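Local coordinates for protein malate oxidoreductase (Thermotoga maritima, PDB 1VL6) that probably catalyses the NAD-dependent oxidative decarboxylation of malate to pyruvate and carbon dioxide, as malic enzymes do, at residues V75-A80 and E141-P146; E192-V197 and E262-F267. All blocks are in the same frame, centred on the assembly; numbering follows the deposited sequence.

Contact 1: residues V75-A80 and E141-P146; sequences VSDGSA and EDIGAP
Val75 O, near the end of strand 71-76, accepts from Glu141 N at 3.0 Å, a bond that continues the pairing of strands 71-76 and 137-140 just past the latter, and residues 77-80 then run beside 142-144. Further along, Ala80 N reaches Asp142 O at 3.1 Å, coming from above the carbonyl plane rather than along a lone pair. The small hydroxyls of two serines do much of the joining. With its OG swung opposite the backbone N (chi1 -168°), Ser76 accepts from Gly78 N at 2.9 Å and so closes an ST turn beside the 141-142 backbone. Ser79 OG takes a nearly straight bond from Gly144 N at 2.7 Å (167° at the hydrogen) and donates in turn to Asp77 OD1 on its syn side; one bond in and one out leave the hydroxyl little freedom to turn. The other carboxylate oxygen of Asp77 forms a salt bridge with Lys147, at the start of helix 147-158. Ile143 lays CG1 3.6 Å from Asp77 OD1, the two side chains crossing at about a right angle, and its apolar branches pack on Cys148 and Ile151 of that helix. Gly78, with positive phi, makes the bend at little cost. Asp142, also at positive phi, turns its OD2 to Leu82 N, and Glu141 forms a salt bridge with Lys99 and packs on Tyr44 of the second subunit. Two loops meeting beyond the C-terminal ends of neighbouring parallel strands are characteristic of an open alpha/beta sheet, here that of the malic enzyme N-terminal domain.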
loop_
_atom_site.group_PDB
_atom_site.type_symbol
_atom_site.label_atom_id
_atom_site.label_comp_id
_atom_site.label_asym_id
_atom_site.label_seq_id
_atom_site.Cartn_x
_atom_site.Cartn_y
_atom_site.Cartn_z
ATOM N N VAL A 75 18.088 0.938 14.598
ATOM C CA VAL A 75 19.550 0.958 14.480
ATOM C C VAL A 75 20.189 -0.200 15.245
ATOM O O VAL A 75 20.007 -0.317 16.442
ATOM C CB VAL A 75 20.098 2.300 14.999
ATOM C CG1 VAL A 75 21.627 2.330 14.983
ATOM C CG2 VAL A 75 19.512 3.457 14.165
ATOM N N SER A 76 20.939 -1.048 14.558
ATOM C CA SER A 76 21.707 -2.081 15.267
ATOM C C SER A 76 23.026 -2.313 14.590
ATOM O O SER A 76 23.147 -2.051 13.398
ATOM C CB SER A 76 20.982 -3.426 15.308
ATOM O OG SER A 76 21.641 -4.284 16.243
ATOM N N ASP A 77 24.008 -2.791 15.351
ATOM C CA ASP A 77 25.253 -3.324 14.775
ATOM C C ASP A 77 25.259 -4.806 14.887
ATOM O O ASP A 77 26.188 -5.458 14.455
ATOM C CB ASP A 77 26.469 -2.790 15.480
ATOM C CG ASP A 77 26.624 -3.318 16.900
ATOM O OD1 ASP A 77 25.609 -3.487 17.619
ATOM O OD2 ASP A 77 27.757 -3.508 17.396
ATOM N N GLY A 78 24.185 -5.357 15.434
ATOM C CA GLY A 78 24.030 -6.808 15.572
ATOM C C GLY A 78 24.920 -7.428 16.631
ATOM O O GLY A 78 25.281 -8.592 16.548
ATOM N N SER A 79 25.287 -6.637 17.620
ATOM C CA SER A 79 26.150 -7.128 18.678
ATOM C C SER A 79 25.373 -7.951 19.697
ATOM O O SER A 79 25.930 -8.597 20.520
ATOM C CB SER A 79 26.923 -5.960 19.332
ATOM O OG SER A 79 26.099 -4.912 19.836
ATOM N N ALA A 80 24.057 -7.911 19.649
ATOM C CA ALA A 80 23.223 -8.728 20.558
ATOM C C ALA A 80 21.872 -9.030 19.945
ATOM O O ALA A 80 20.831 -8.508 20.390
ATOM C CB ALA A 80 23.024 -8.024 21.889
ATOM N N GLU A 141 18.439 -1.029 18.867
ATOM C CA GLU A 141 17.977 -2.384 19.036
ATOM C C GLU A 141 19.136 -3.364 18.918
ATOM O O GLU A 141 19.970 -3.238 18.007
ATOM C CB GLU A 141 16.904 -2.660 17.996
ATOM C CG GLU A 141 16.267 -4.035 18.115
ATOM C CD GLU A 141 15.199 -4.159 19.184
ATOM O OE1 GLU A 141 14.411 -3.228 19.347
ATOM O OE2 GLU A 141 15.155 -5.213 19.842
ATOM N N ASP A 142 19.212 -4.315 19.853
ATOM C CA ASP A 142 20.139 -5.474 19.757
ATOM C C ASP A 142 21.581 -5.028 19.652
ATOM O O ASP A 142 22.359 -5.496 18.774
ATOM C CB ASP A 142 19.730 -6.415 18.588
ATOM C CG ASP A 142 18.430 -7.188 18.879
ATOM O OD1 ASP A 142 17.821 -6.978 19.956
ATOM O OD2 ASP A 142 17.950 -8.037 18.101
ATOM N N ILE A 143 21.918 -4.103 20.548
ATOM C CA ILE A 143 23.293 -3.603 20.730
ATOM C C ILE A 143 23.715 -4.027 22.102
ATOM O O ILE A 143 23.025 -3.742 23.089
ATOM C CB ILE A 143 23.355 -2.050 20.627
ATOM C CG1 ILE A 143 22.938 -1.598 19.224
ATOM C CG2 ILE A 143 24.743 -1.533 20.961
ATOM C CD1 ILE A 143 22.628 -0.122 19.123
ATOM N N GLY A 144 24.858 -4.694 22.177
ATOM C CA GLY A 144 25.280 -5.331 23.428
ATOM C C GLY A 144 25.592 -4.417 24.593
ATOM O O GLY A 144 25.930 -3.228 24.402
ATOM N N ALA A 145 25.512 -4.990 25.791
ATOM C CA ALA A 145 25.960 -4.332 27.017
ATOM C C ALA A 145 27.409 -4.710 27.257
ATOM O O ALA A 145 27.875 -5.733 26.758
ATOM C CB ALA A 145 25.095 -4.744 28.202
ATOM N N PRO A 146 28.179 -3.874 27.936
ATOM C CA PRO A 146 27.770 -2.595 28.461
ATOM C C PRO A 146 27.888 -1.388 27.465
ATOM O O PRO A 146 27.522 -0.269 27.829
ATOM C CB PRO A 146 28.769 -2.409 29.602
ATOM C CG PRO A 146 29.998 -2.925 29.044
ATOM C CD PRO A 146 29.607 -4.104 28.186
#

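Contact 2: residues E192-V197 and E262-F267; sequences EVKVVV and EGADFF
Lys194 and Asp265 grip each other through main chain and side chain beside the parallel pairing of Val195 with Phe266. Lys194 O accepts two amides in its carbonyl plane, Asp265 N at 2.8 Å and Phe266 N at 3.2 Å, and Lys194 N runs almost straight (171°) to the anti side of Asp265 OD2 at 3.0 Å. The aspartate thus supplies from its side chain an acceptor for the amide of Lys194, and its OD1 is held by Lys188 and Ser285. Next in the ladder, Val196 N bonds to Phe266 O. The tight part lies on the two sheet faces, where beta-branched valines suit extended backbone. On one, Val193 CG1 meets the edge of the Phe266 ring at CE1, 4.0 Å away, and Val195 CG1 touches Phe266 CB, under helix 166-186. On the other, Val196 sends CG1 toward the Phe267 ring, covered by helix 257-261; the small Ala264 lets Val196 CG2 and Lys194 CD both come within 3.9 Å of its CB. The looser side is the 262-263 end, near solvent. There Lys194 leaves its backbone with CG opposite the N (chi1 177°) and runs extended, CD passing 3.6 Å from Ala264 CA, until NZ donates to Glu262 O at 2.8 Å and also to Ala260 O. A methionine in its place would probably still cover Ala264 but leave the carbonyls of Glu262 and Ala260 without this donor, so that the tie between strand and helix end is lost. The carbonyls at and just after the C-terminal end of helix 257-261 would probably favour the positive charge, and the chemistry thus suggests a charged tie between strand and helix at the partly open rim of an apolar core.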
loop_
_atom_site.group_PDB
_atom_site.type_symbol
_atom_site.label_atom_id
_atom_site.label_comp_id
_atom_site.label_asym_id
_atom_site.label_seq_id
_atom_site.Cartn_x
_atom_site.Cartn_y
_atom_site.Cartn_z
ATOM N N GLU A 192 8.406 -3.254 51.327
ATOM C CA GLU A 192 8.797 -4.392 52.187
ATOM C C GLU A 192 9.254 -5.641 51.467
ATOM O O GLU A 192 9.881 -6.457 52.074
ATOM C CB GLU A 192 7.692 -4.771 53.145
ATOM C CG GLU A 192 7.208 -3.581 53.975
ATOM C CD GLU A 192 6.205 -3.975 55.014
ATOM O OE1 GLU A 192 5.633 -5.081 54.894
ATOM O OE2 GLU A 192 5.998 -3.179 55.948
ATOM N N VAL A 193 9.024 -5.767 50.170
ATOM C CA VAL A 193 9.399 -6.989 49.459
ATOM C C VAL A 193 10.866 -7.082 49.075
ATOM O O VAL A 193 11.483 -6.058 48.746
ATOM C CB VAL A 193 8.572 -7.215 48.158
ATOM C CG1 VAL A 193 7.181 -7.545 48.519
ATOM C CG2 VAL A 193 8.622 -6.009 47.266
ATOM N N LYS A 194 11.387 -8.321 49.087
ATOM C CA LYS A 194 12.718 -8.625 48.601
ATOM C C LYS A 194 12.595 -9.130 47.168
ATOM O O LYS A 194 11.915 -10.146 46.930
ATOM C CB LYS A 194 13.334 -9.703 49.461
ATOM C CG LYS A 194 14.720 -10.201 49.061
ATOM C CD LYS A 194 15.189 -11.425 49.903
ATOM C CE LYS A 194 16.727 -11.494 50.010
ATOM N NZ LYS A 194 17.247 -12.872 50.295
ATOM N N VAL A 195 13.244 -8.433 46.236
ATOM C CA VAL A 195 13.171 -8.754 44.850
ATOM C C VAL A 195 14.539 -9.092 44.315
ATOM O O VAL A 195 15.439 -8.265 44.389
ATOM C CB VAL A 195 12.696 -7.566 44.058
ATOM C CG1 VAL A 195 12.540 -7.964 42.552
ATOM C CG2 VAL A 195 11.392 -7.020 44.637
ATOM N N VAL A 196 14.700 -10.303 43.769
ATOM C CA VAL A 196 15.971 -10.734 43.237
ATOM C C VAL A 196 15.947 -10.514 41.742
ATOM O O VAL A 196 15.098 -11.076 41.078
ATOM C CB VAL A 196 16.233 -12.206 43.511
ATOM C CG1 VAL A 196 17.466 -12.657 42.748
ATOM C CG2 VAL A 196 16.481 -12.436 44.960
ATOM N N VAL A 197 16.885 -9.728 41.209
ATOM C CA VAL A 197 17.047 -9.594 39.782
ATOM C C VAL A 197 18.312 -10.315 39.336
ATOM O O VAL A 197 19.401 -9.963 39.773
ATOM C CB VAL A 197 17.161 -8.145 39.386
ATOM C CG1 VAL A 197 17.307 -8.010 37.829
ATOM C CG2 VAL A 197 15.975 -7.376 39.881
ATOM N N GLU A 262 16.613 -16.950 49.282
ATOM C CA GLU A 262 16.051 -17.294 50.577
ATOM C C GLU A 262 15.150 -16.158 51.013
ATOM O O GLU A 262 15.603 -15.025 51.159
ATOM C CB GLU A 262 17.121 -17.508 51.606
ATOM C CG GLU A 262 17.845 -18.821 51.470
ATOM C CD GLU A 262 19.145 -18.841 52.278
ATOM O OE1 GLU A 262 19.149 -18.279 53.404
ATOM O OE2 GLU A 262 20.160 -19.404 51.784
ATOM N N GLY A 263 13.858 -16.459 51.164
ATOM C CA GLY A 263 12.906 -15.489 51.632
ATOM C C GLY A 263 12.492 -14.467 50.609
ATOM O O GLY A 263 11.655 -13.635 50.882
ATOM N N ALA A 264 13.038 -14.534 49.420
ATOM C CA ALA A 264 12.684 -13.555 48.420
ATOM C C ALA A 264 11.221 -13.654 48.031
ATOM O O ALA A 264 10.658 -14.728 47.978
ATOM C CB ALA A 264 13.574 -13.730 47.207
ATOM N N ASP A 265 10.630 -12.517 47.720
ATOM C CA ASP A 265 9.255 -12.465 47.263
ATOM C C ASP A 265 9.128 -12.518 45.749
ATOM O O ASP A 265 8.132 -13.011 45.223
ATOM C CB ASP A 265 8.629 -11.178 47.755
ATOM C CG ASP A 265 8.608 -11.107 49.250
ATOM O OD1 ASP A 265 7.666 -11.704 49.816
ATOM O OD2 ASP A 265 9.492 -10.520 49.927
ATOM N N PHE A 266 10.122 -11.978 45.046
ATOM C CA PHE A 266 10.116 -12.013 43.587
ATOM C C PHE A 266 11.473 -12.426 43.085
ATOM O O PHE A 266 12.514 -12.119 43.712
ATOM C CB PHE A 266 9.797 -10.649 43.018
ATOM C CG PHE A 266 8.410 -10.157 43.346
ATOM C CD1 PHE A 266 8.099 -9.730 44.622
ATOM C CD2 PHE A 266 7.451 -10.058 42.361
ATOM C CE1 PHE A 266 6.860 -9.241 44.919
ATOM C CE2 PHE A 266 6.210 -9.576 42.659
ATOM C CZ PHE A 266 5.900 -9.178 43.932
ATOM N N PHE A 267 11.464 -13.162 41.977
ATOM C CA PHE A 267 12.660 -13.396 41.214
ATOM C C PHE A 267 12.359 -12.815 39.872
ATOM O O PHE A 267 11.314 -13.146 39.274
ATOM C CB PHE A 267 12.980 -14.890 41.078
ATOM C CG PHE A 267 13.981 -15.221 39.973
ATOM C CD1 PHE A 267 15.346 -15.197 40.217
ATOM C CD2 PHE A 267 13.556 -15.509 38.707
ATOM C CE1 PHE A 267 16.241 -15.475 39.228
ATOM C CE2 PHE A 267 14.466 -15.768 37.705
ATOM C CZ PHE A 267 15.804 -15.757 37.967
#

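In the fold
The contacts follow one another along the chain, contact 1 closing before contact 2 opens, and their centres are 30 Å apart, with nearest atoms about 13 Å apart. Each belongs to its own sheet: contact 1 joins the ends of strands 71-76 and 137-140 in the four-stranded parallel sheet of the N-terminal domain, contact 2 strands 194-198 and 266-269 in the mixed sheet of the NAD-binding domain. Helix 166-186, which follows the last strand of the first sheet, runs on to cover contact 2. Contact 2 thus pairs two central strands of what is probably a Rossmann-type dinucleotide-binding domain, consistent with the glycine-rich pattern after strand 194-198.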